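Local coordinates for stage II sporulation protein Q (Bacillus subtilis, PDB 3TUF) that forms with SpoIIIAH a channel between forespore and mother cell during sporulation, takes part in forespore engulfment and is needed to keep membrane proteins at the forespore side of the septal membrane, at residues A42-D47 against I84-K89; V128-S133 against N155-D160; L80-D85 against E168-G173. All coordinates share one frame; numbering follows the deposited sequence.

Contact 1. Residues A42-D47 against I84-K89; sequences AMPVVD and IDLAEK
Met43 is folded back on itself to reach Leu86. Its CG lies beside the backbone N and anti to the carbonyl carbon (chi1 -78°), and the chain bends again at chi2 and chi3. These bends bring the methyl group round to the leucine, although the CB bond itself does not point at it. Leu86 has the same first torsion (chi1 -72°), with its CB bond directed at the loop. Its two methyl groups are shared between partners. Met43 CE rests 3.8 Å from Leu86 CD2, and the two side chains run at a slant to each other. Leu86 CD1 meets the proline next door: Pro44 CG and Pro44 CD are each 3.6 Å from it, so one methyl sits against two neighbouring ring carbons. Val45 completes the group more loosely, with its CG2 4.4 Å from Leu86 CD1. No hydrogen bond joins the two segments, and the contact is apolar throughout. A single leucine therefore receives three consecutive loop residues. The same leucine also packs on Val53 and Val165 of the two flanking strands, while Val45 touches Phe94 and Pro44 touches Phe167. Backbone bonds from Ala42 to Ser99 and from Pro44 to Ser97 tie the loop down independently. The next residue back along the strand, Asp85, turns the other way and bonds to His166. The arrangement is an N-terminal loop packed on one face of the antiparallel beta-sheet of an M23 (LytM-type) peptidase domain, with strand 84-88 running between strands 51-55 and 165-171.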
loop_
_atom_site.group_PDB
_atom_site.type_symbol
_atom_site.label_atom_id
_atom_site.label_comp_id
_atom_site.label_asym_id
_atom_site.label_seq_id
_atom_site.Cartn_x
_atom_site.Cartn_y
_atom_site.Cartn_z
ATOM N N ALA A 42 34.940 -26.909 -8.025
ATOM C CA ALA A 42 34.749 -28.348 -8.286
ATOM C C ALA A 42 33.353 -28.855 -7.933
ATOM O O ALA A 42 32.716 -28.316 -7.033
ATOM C CB ALA A 42 35.827 -29.177 -7.574
ATOM N N MET A 43 32.876 -29.872 -8.651
ATOM C CA MET A 43 31.702 -30.642 -8.226
ATOM C C MET A 43 31.881 -30.990 -6.756
ATOM O O MET A 43 32.953 -31.394 -6.360
ATOM C CB MET A 43 31.569 -31.902 -9.073
ATOM C CG MET A 43 30.996 -31.564 -10.401
ATOM S SD MET A 43 29.185 -31.295 -10.226
ATOM C CE MET A 43 28.704 -33.056 -10.256
ATOM N N PRO A 44 30.839 -30.824 -5.934
ATOM C CA PRO A 44 30.999 -30.998 -4.475
ATOM C C PRO A 44 30.909 -32.475 -4.018
ATOM O O PRO A 44 30.250 -32.784 -2.971
ATOM C CB PRO A 44 29.806 -30.223 -3.931
ATOM C CG PRO A 44 28.746 -30.540 -4.898
ATOM C CD PRO A 44 29.431 -30.573 -6.279
ATOM N N VAL A 45 31.561 -33.365 -4.777
ATOM C CA VAL A 45 31.382 -34.821 -4.600
ATOM C C VAL A 45 32.738 -35.468 -4.789
ATOM O O VAL A 45 33.642 -34.821 -5.308
ATOM C CB VAL A 45 30.346 -35.315 -5.592
ATOM C CG1 VAL A 45 30.529 -36.704 -5.931
ATOM C CG2 VAL A 45 28.992 -35.171 -5.001
ATOM N N VAL A 46 32.937 -36.709 -4.331
ATOM C CA VAL A 46 34.225 -37.328 -4.565
ATOM C C VAL A 46 34.129 -38.182 -5.837
ATOM O O VAL A 46 34.970 -38.120 -6.738
ATOM C CB VAL A 46 34.703 -38.174 -3.364
ATOM C CG1 VAL A 46 35.965 -38.907 -3.749
ATOM C CG2 VAL A 46 34.957 -37.310 -2.088
ATOM N N ASP A 47 33.089 -38.987 -5.918
ATOM C CA ASP A 47 32.869 -39.752 -7.096
ATOM C C ASP A 47 31.906 -38.987 -8.014
ATOM O O ASP A 47 30.728 -39.388 -8.140
ATOM C CB ASP A 47 32.246 -41.066 -6.697
ATOM C CG ASP A 47 32.131 -41.992 -7.856
ATOM O OD1 ASP A 47 32.708 -41.653 -8.931
ATOM O OD2 ASP A 47 31.474 -43.030 -7.711
ATOM N N ILE A 84 21.922 -26.492 -7.068
ATOM C CA ILE A 84 21.665 -27.765 -7.705
ATOM C C ILE A 84 21.542 -28.854 -6.653
ATOM O O ILE A 84 22.113 -28.736 -5.541
ATOM C CB ILE A 84 22.755 -28.108 -8.685
ATOM C CG1 ILE A 84 24.080 -28.263 -7.923
ATOM C CG2 ILE A 84 22.836 -27.010 -9.756
ATOM C CD1 ILE A 84 25.352 -28.378 -8.758
ATOM N N ASP A 85 20.769 -29.887 -7.011
ATOM C CA ASP A 85 20.664 -31.108 -6.240
ATOM C C ASP A 85 21.319 -32.231 -7.010
ATOM O O ASP A 85 20.992 -32.476 -8.172
ATOM C CB ASP A 85 19.211 -31.475 -6.004
ATOM C CG ASP A 85 18.507 -30.502 -5.001
ATOM O OD1 ASP A 85 19.213 -29.632 -4.360
ATOM O OD2 ASP A 85 17.252 -30.627 -4.860
ATOM N N LEU A 86 22.225 -32.931 -6.350
ATOM C CA LEU A 86 22.945 -34.058 -6.954
ATOM C C LEU A 86 22.461 -35.328 -6.297
ATOM O O LEU A 86 22.338 -35.351 -5.051
ATOM C CB LEU A 86 24.442 -33.904 -6.678
ATOM C CG LEU A 86 24.986 -32.772 -7.521
ATOM C CD1 LEU A 86 26.330 -32.235 -6.963
ATOM C CD2 LEU A 86 25.090 -33.218 -9.044
ATOM N N ALA A 87 22.165 -36.361 -7.087
ATOM C CA ALA A 87 21.847 -37.709 -6.495
ATOM C C ALA A 87 22.495 -38.796 -7.362
ATOM O O ALA A 87 22.776 -38.529 -8.545
ATOM C CB ALA A 87 20.350 -37.957 -6.324
ATOM N N GLU A 88 22.773 -39.954 -6.747
ATOM C CA GLU A 88 23.401 -41.124 -7.356
ATOM C C GLU A 88 22.308 -41.916 -8.095
ATOM O O GLU A 88 21.137 -41.881 -7.665
ATOM C CB GLU A 88 24.048 -41.995 -6.249
ATOM C CG GLU A 88 24.753 -43.331 -6.718
ATOM C CD GLU A 88 23.799 -44.596 -6.769
ATOM O OE1 GLU A 88 22.862 -44.706 -5.935
ATOM O OE2 GLU A 88 23.982 -45.493 -7.647
ATOM N N LYS A 89 22.670 -42.622 -9.194
ATOM C CA LYS A 89 21.651 -43.345 -9.977
ATOM C C LYS A 89 20.589 -44.024 -9.075
ATOM O O LYS A 89 19.404 -43.775 -9.222
ATOM C CB LYS A 89 22.261 -44.338 -10.969
ATOM C CG LYS A 89 21.264 -44.826 -12.120
ATOM C CD LYS A 89 20.433 -46.133 -11.823
ATOM C CE LYS A 89 20.934 -47.371 -12.598
ATOM N NZ LYS A 89 22.347 -47.766 -12.274
#

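Contact 2. Residues V128-S133 against N155-D160; sequences VYQSLS and NLYSED
Ser131 and Asn155 make the closest approach of this contact. Ser131 OG lies over the flat face of the Asn155 amide, 3.1 Å from Asn155 CG and almost straight above it. The hydroxyl is also bonded to the backbone O of Gly153, which fixes it beside the turn leading to Asn155. Ser131 has a positive phi (73°), and together with Leu132 it faces Tyr115 as a G1 beta bulge. This corner in strand 125-132 brings the serine round to the loop. An alanine in place of Asn155 would take away the flat amide and would probably leave Ser131 OG uncovered on that side, with a gap between strand and loop.

A water makes a polar link. Gln130 NE2 donates to it at 3.1 Å, and Ser158 OG is hydrogen-bonded to it at 2.8 Å. The glutamine reaches out because its chain is extended beyond CG (chi2 175°).

Van der Waals packing is slight. Gln130 NE2 comes 4.0 Å from Tyr157 CD2, with the amide and the ring set 80° apart. Tyr157 and Gln130 both lean on Leu113 as well. On the strand side, Gln130 and Ser131 touch His166 and His164, the two histidines of the HxH motif of the M23 family. This end of the strand therefore lies beside the place where active relatives hold zinc. Strand and loop meet mainly through polar groups, a bridging water and an amide that takes a hydroxyl over its face. The water joins Gln130 to Ser158, so the strand and the loop share a polar, partly water-mediated join.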
loop_
_atom_site.group_PDB
_atom_site.type_symbol
_atom_site.label_atom_id
_atom_site.label_comp_id
_atom_site.label_asym_id
_atom_site.label_seq_id
_atom_site.Cartn_x
_atom_site.Cartn_y
_atom_site.Cartn_z
ATOM N N VAL A 128 27.439 -23.792 0.038
ATOM C CA VAL A 128 26.448 -24.341 0.986
ATOM C C VAL A 128 26.111 -25.768 0.586
ATOM O O VAL A 128 25.836 -26.109 -0.591
ATOM C CB VAL A 128 25.148 -23.436 1.097
ATOM C CG1 VAL A 128 24.058 -24.000 2.080
ATOM C CG2 VAL A 128 25.527 -21.994 1.475
ATOM N N TYR A 129 26.168 -26.626 1.587
ATOM C CA TYR A 129 25.889 -28.025 1.376
ATOM C C TYR A 129 24.881 -28.343 2.406
ATOM O O TYR A 129 25.076 -27.999 3.601
ATOM C CB TYR A 129 27.147 -28.815 1.656
ATOM C CG TYR A 129 28.375 -28.212 0.999
ATOM C CD1 TYR A 129 29.006 -27.086 1.562
ATOM C CD2 TYR A 129 28.894 -28.752 -0.183
ATOM C CE1 TYR A 129 30.144 -26.496 0.989
ATOM C CE2 TYR A 129 30.050 -28.163 -0.805
ATOM C CZ TYR A 129 30.651 -27.028 -0.186
ATOM O OH TYR A 129 31.752 -26.458 -0.769
ATOM N N GLN A 130 23.822 -29.021 1.990
ATOM C CA GLN A 130 22.644 -29.090 2.819
ATOM C C GLN A 130 21.909 -30.325 2.388
ATOM O O GLN A 130 22.192 -30.827 1.336
ATOM C CB GLN A 130 21.857 -27.787 2.595
ATOM C CG GLN A 130 20.431 -27.977 2.173
ATOM C CD GLN A 130 19.649 -26.696 2.072
ATOM O OE1 GLN A 130 20.119 -25.597 2.511
ATOM N NE2 GLN A 130 18.426 -26.815 1.479
ATOM N N SER A 131 20.980 -30.845 3.194
ATOM C CA SER A 131 20.434 -32.244 3.048
ATOM C C SER A 131 21.352 -33.441 3.459
ATOM O O SER A 131 20.985 -34.639 3.272
ATOM C CB SER A 131 19.802 -32.513 1.692
ATOM O OG SER A 131 18.736 -33.457 1.885
ATOM N N LEU A 132 22.525 -33.101 4.033
ATOM C CA LEU A 132 23.470 -34.063 4.595
ATOM C C LEU A 132 22.821 -34.911 5.738
ATOM O O LEU A 132 22.006 -34.380 6.563
ATOM C CB LEU A 132 24.689 -33.309 5.130
ATOM C CG LEU A 132 25.343 -32.356 4.123
ATOM C CD1 LEU A 132 26.760 -31.935 4.532
ATOM C CD2 LEU A 132 25.415 -33.008 2.789
ATOM N N SER A 133 23.200 -36.213 5.732
ATOM C CA SER A 133 22.893 -37.254 6.712
ATOM C C SER A 133 23.878 -37.153 7.832
ATOM O O SER A 133 23.548 -37.473 8.992
ATOM C CB SER A 133 23.225 -38.621 6.132
ATOM O OG SER A 133 22.300 -39.006 5.143
ATOM N N ASN A 155 15.611 -35.357 3.114
ATOM C CA ASN A 155 15.260 -34.071 3.640
ATOM C C ASN A 155 13.811 -33.915 3.778
ATOM O O ASN A 155 13.044 -34.488 2.990
ATOM C CB ASN A 155 15.509 -33.051 2.541
ATOM C CG ASN A 155 16.262 -31.953 3.041
ATOM O OD1 ASN A 155 16.535 -31.912 4.283
ATOM N ND2 ASN A 155 16.667 -31.067 2.172
ATOM N N LEU A 156 13.403 -33.021 4.661
ATOM C CA LEU A 156 11.986 -32.607 4.647
ATOM C C LEU A 156 11.712 -31.592 3.538
ATOM O O LEU A 156 10.752 -31.718 2.795
ATOM C CB LEU A 156 11.526 -32.112 6.022
ATOM C CG LEU A 156 11.210 -33.302 6.960
ATOM C CD1 LEU A 156 10.974 -32.811 8.402
ATOM C CD2 LEU A 156 10.057 -34.218 6.441
ATOM N N TYR A 157 12.626 -30.641 3.412
ATOM C CA TYR A 157 12.529 -29.520 2.488
ATOM C C TYR A 157 12.234 -29.920 1.013
ATOM O O TYR A 157 11.209 -29.517 0.432
ATOM C CB TYR A 157 13.824 -28.727 2.608
ATOM C CG TYR A 157 13.726 -27.286 2.179
ATOM C CD1 TYR A 157 12.926 -26.369 2.886
ATOM C CD2 TYR A 157 14.455 -26.829 1.091
ATOM C CE1 TYR A 157 12.851 -25.048 2.514
ATOM C CE2 TYR A 157 14.389 -25.515 0.700
ATOM C CZ TYR A 157 13.587 -24.632 1.407
ATOM O OH TYR A 157 13.538 -23.326 0.990
ATOM N N SER A 158 13.104 -30.727 0.419
ATOM C CA SER A 158 12.825 -31.210 -0.905
ATOM C C SER A 158 12.726 -32.721 -0.889
ATOM O O SER A 158 13.682 -33.393 -1.196
ATOM C CB SER A 158 13.906 -30.715 -1.897
ATOM O OG SER A 158 15.148 -30.446 -1.233
ATOM N N GLU A 159 11.584 -33.296 -0.530
ATOM C CA GLU A 159 11.559 -34.775 -0.471
ATOM C C GLU A 159 11.699 -35.322 -1.853
ATOM O O GLU A 159 12.146 -36.456 -2.019
ATOM C CB GLU A 159 10.286 -35.346 0.138
ATOM C CG GLU A 159 9.528 -34.360 1.005
ATOM C CD GLU A 159 8.881 -35.038 2.196
ATOM O OE1 GLU A 159 8.333 -36.153 2.011
ATOM O OE2 GLU A 159 8.932 -34.449 3.308
ATOM N N ASP A 160 11.317 -34.499 -2.838
ATOM C CA ASP A 160 11.334 -34.864 -4.275
ATOM C C ASP A 160 12.729 -35.154 -4.890
ATOM O O ASP A 160 12.815 -35.802 -5.917
ATOM C CB ASP A 160 10.523 -33.835 -5.139
ATOM C CG ASP A 160 11.325 -32.547 -5.447
ATOM O OD1 ASP A 160 11.938 -32.476 -6.528
ATOM O OD2 ASP A 160 11.364 -31.600 -4.607
HETATM O O HOH W 1 17.483 -29.326 -0.066
#

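Contact 3. Residues L80-D85 against E168-G173; sequences LSKGID and EIRKDG
Glu168 lies against the backbone at Lys82 and Gly83. Its CG is 3.2 Å from Lys82 O and 3.8 Å from Gly83 CA. The carboxylate runs on toward the lysine side chain, with Glu168 OE2 3.6 Å from Lys82 CB. The glutamate can lie this close because Gly83 has no side chain: a CB there would fall 2.6 Å from Glu168 CG. Beyond CG the glutamate is fully extended (chi2 -179°), which carries the carboxylate past the glycine to the lysine. Arg170 joins from the next outward position on the same side of the strand, and its NH2 stands 4.1 Å from Lys82 CB.

Lys82 and Gly83 lie where the chain leads into strand 84-88, which pairs antiparallel with strand 165-171 through Ile84 and Phe167. In M23 peptidases the histidine and aspartate of an HxxxD motif and the second histidine of an HxH motif bind zinc here. Ser81 stands where the motif has its histidine, while the aspartate is kept as Asp85, which is consistent with a degenerate metal site. Ser81 OG bonds instead to the backbone O of Lys56.

The second shell fixes the carboxylates. Glu168 OE2 is bonded to His166 NE2, and the other ring nitrogen, ND1, is bonded to Asp85 OD1. Arg170 NH1 forms a salt bridge with Glu168 OE1, although the position of OE1 is less sure. The lysine turns its amine away from this cluster. Lys82 NZ bonds to the backbone O of Lys184 in the chain of Stage III sporulation protein AH, and Leu80 N to Asp188 of that chain.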
loop_
_atom_site.group_PDB
_atom_site.type_symbol
_atom_site.label_atom_id
_atom_site.label_comp_id
_atom_site.label_asym_id
_atom_site.label_seq_id
_atom_site.Cartn_x
_atom_site.Cartn_y
_atom_site.Cartn_z
ATOM N N LEU A 80 11.921 -21.111 -4.930
ATOM C CA LEU A 80 12.765 -21.137 -6.142
ATOM C C LEU A 80 13.960 -22.012 -5.805
ATOM O O LEU A 80 14.406 -21.957 -4.669
ATOM C CB LEU A 80 13.324 -19.757 -6.407
ATOM C CG LEU A 80 12.343 -18.627 -6.788
ATOM C CD1 LEU A 80 13.188 -17.469 -7.262
ATOM C CD2 LEU A 80 11.340 -19.049 -7.823
ATOM N N SER A 81 14.528 -22.814 -6.726
ATOM C CA SER A 81 15.740 -23.559 -6.307
ATOM C C SER A 81 16.994 -22.642 -6.308
ATOM O O SER A 81 17.249 -22.036 -7.311
ATOM C CB SER A 81 15.942 -24.739 -7.199
ATOM O OG SER A 81 17.271 -25.196 -7.043
ATOM N N LYS A 82 17.773 -22.514 -5.227
ATOM C CA LYS A 82 18.916 -21.543 -5.223
ATOM C C LYS A 82 20.281 -22.216 -5.417
ATOM O O LYS A 82 21.450 -21.630 -5.136
ATOM C CB LYS A 82 18.878 -20.705 -3.937
ATOM C CG LYS A 82 17.716 -19.657 -3.923
ATOM C CD LYS A 82 17.641 -18.847 -5.283
ATOM C CE LYS A 82 16.927 -17.496 -5.177
ATOM N NZ LYS A 82 17.402 -16.601 -6.252
ATOM N N GLY A 83 20.131 -23.454 -5.928
ATOM C CA GLY A 83 21.283 -24.315 -6.216
ATOM C C GLY A 83 20.952 -25.574 -7.010
ATOM O O GLY A 83 19.838 -25.720 -7.579
ATOM N N ILE A 84 21.922 -26.492 -7.068
ATOM C CA ILE A 84 21.665 -27.765 -7.705
ATOM C C ILE A 84 21.542 -28.854 -6.653
ATOM O O ILE A 84 22.113 -28.736 -5.541
ATOM C CB ILE A 84 22.755 -28.108 -8.685
ATOM C CG1 ILE A 84 24.080 -28.263 -7.923
ATOM C CG2 ILE A 84 22.836 -27.010 -9.756
ATOM C CD1 ILE A 84 25.352 -28.378 -8.758
ATOM N N ASP A 85 20.769 -29.887 -7.011
ATOM C CA ASP A 85 20.664 -31.108 -6.240
ATOM C C ASP A 85 21.319 -32.231 -7.010
ATOM O O ASP A 85 20.992 -32.476 -8.172
ATOM C CB ASP A 85 19.211 -31.475 -6.004
ATOM C CG ASP A 85 18.507 -30.502 -5.001
ATOM O OD1 ASP A 85 19.213 -29.632 -4.360
ATOM O OD2 ASP A 85 17.252 -30.627 -4.860
ATOM N N GLU A 168 25.113 -24.901 -3.170
ATOM C CA GLU A 168 24.937 -23.527 -3.562
ATOM C C GLU A 168 26.266 -22.794 -3.528
ATOM O O GLU A 168 27.151 -23.152 -2.718
ATOM C CB GLU A 168 23.939 -22.865 -2.603
ATOM C CG GLU A 168 22.511 -23.423 -2.681
ATOM C CD GLU A 168 21.592 -22.690 -1.719
ATOM O OE1 GLU A 168 22.109 -21.718 -1.077
ATOM O OE2 GLU A 168 20.367 -23.062 -1.588
ATOM N N ILE A 169 26.419 -21.799 -4.418
ATOM C CA ILE A 169 27.583 -20.893 -4.397
ATOM C C ILE A 169 26.888 -19.607 -4.263
ATOM O O ILE A 169 25.886 -19.392 -4.991
ATOM C CB ILE A 169 28.365 -20.737 -5.752
ATOM C CG1 ILE A 169 28.494 -22.041 -6.484
ATOM C CG2 ILE A 169 29.747 -20.141 -5.579
ATOM C CD1 ILE A 169 27.172 -22.366 -7.124
ATOM N N ARG A 170 27.402 -18.774 -3.351
ATOM C CA ARG A 170 26.863 -17.453 -3.053
ATOM C C ARG A 170 28.005 -16.456 -3.073
ATOM O O ARG A 170 29.136 -16.778 -2.637
ATOM C CB ARG A 170 26.198 -17.413 -1.665
ATOM C CG ARG A 170 25.229 -18.555 -1.405
ATOM C CD ARG A 170 24.374 -18.354 -0.228
ATOM N NE ARG A 170 23.034 -18.217 -0.756
ATOM C CZ ARG A 170 21.993 -18.919 -0.339
ATOM N NH1 ARG A 170 22.162 -19.779 0.689
ATOM N NH2 ARG A 170 20.795 -18.733 -0.937
ATOM N N LYS A 171 27.718 -15.261 -3.594
ATOM C CA LYS A 171 28.661 -14.159 -3.536
ATOM C C LYS A 171 28.001 -13.048 -2.755
ATOM O O LYS A 171 26.874 -12.595 -3.075
ATOM C CB LYS A 171 29.071 -13.688 -4.931
ATOM C CG LYS A 171 29.692 -12.301 -4.972
ATOM C CD LYS A 171 31.170 -12.290 -4.635
ATOM C CE LYS A 171 31.774 -10.950 -5.070
ATOM N NZ LYS A 171 32.694 -10.395 -4.036
ATOM N N ASP A 172 28.705 -12.630 -1.717
ATOM C CA ASP A 172 28.157 -11.748 -0.699
ATOM C C ASP A 172 26.719 -12.096 -0.349
ATOM O O ASP A 172 25.874 -11.232 -0.307
ATOM C CB ASP A 172 28.303 -10.282 -1.132
ATOM C CG ASP A 172 29.720 -9.946 -1.431
ATOM O OD1 ASP A 172 30.555 -9.976 -0.509
ATOM O OD2 ASP A 172 30.021 -9.722 -2.603
ATOM N N GLY A 173 26.456 -13.375 -0.113
ATOM C CA GLY A 173 25.131 -13.821 0.315
ATOM C C GLY A 173 24.157 -14.224 -0.786
ATOM O O GLY A 173 23.199 -14.958 -0.516
#

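From the N terminus, the loop at 42-47 comes first. Contact 1 closes when strand 84-88 returns to it, enclosing strand 51-55, helix 64-69 and the 71-80 hairpin. Contact 3 opens on this same passage, sharing Ile84 and Asp85, and closes much later at 168-173. Contact 2 is nested inside that long loop, joining 128-133 to 155-160. Contacts 1 and 2 follow in series but touch, with Pro44 CB 3.8 Å from Tyr129 CE2. Contacts 2 and 3 meet where Val128 N probably bonds to Glu168 O. Together they tie the N-terminal loop, three strands of one sheet and the 155-160 loop.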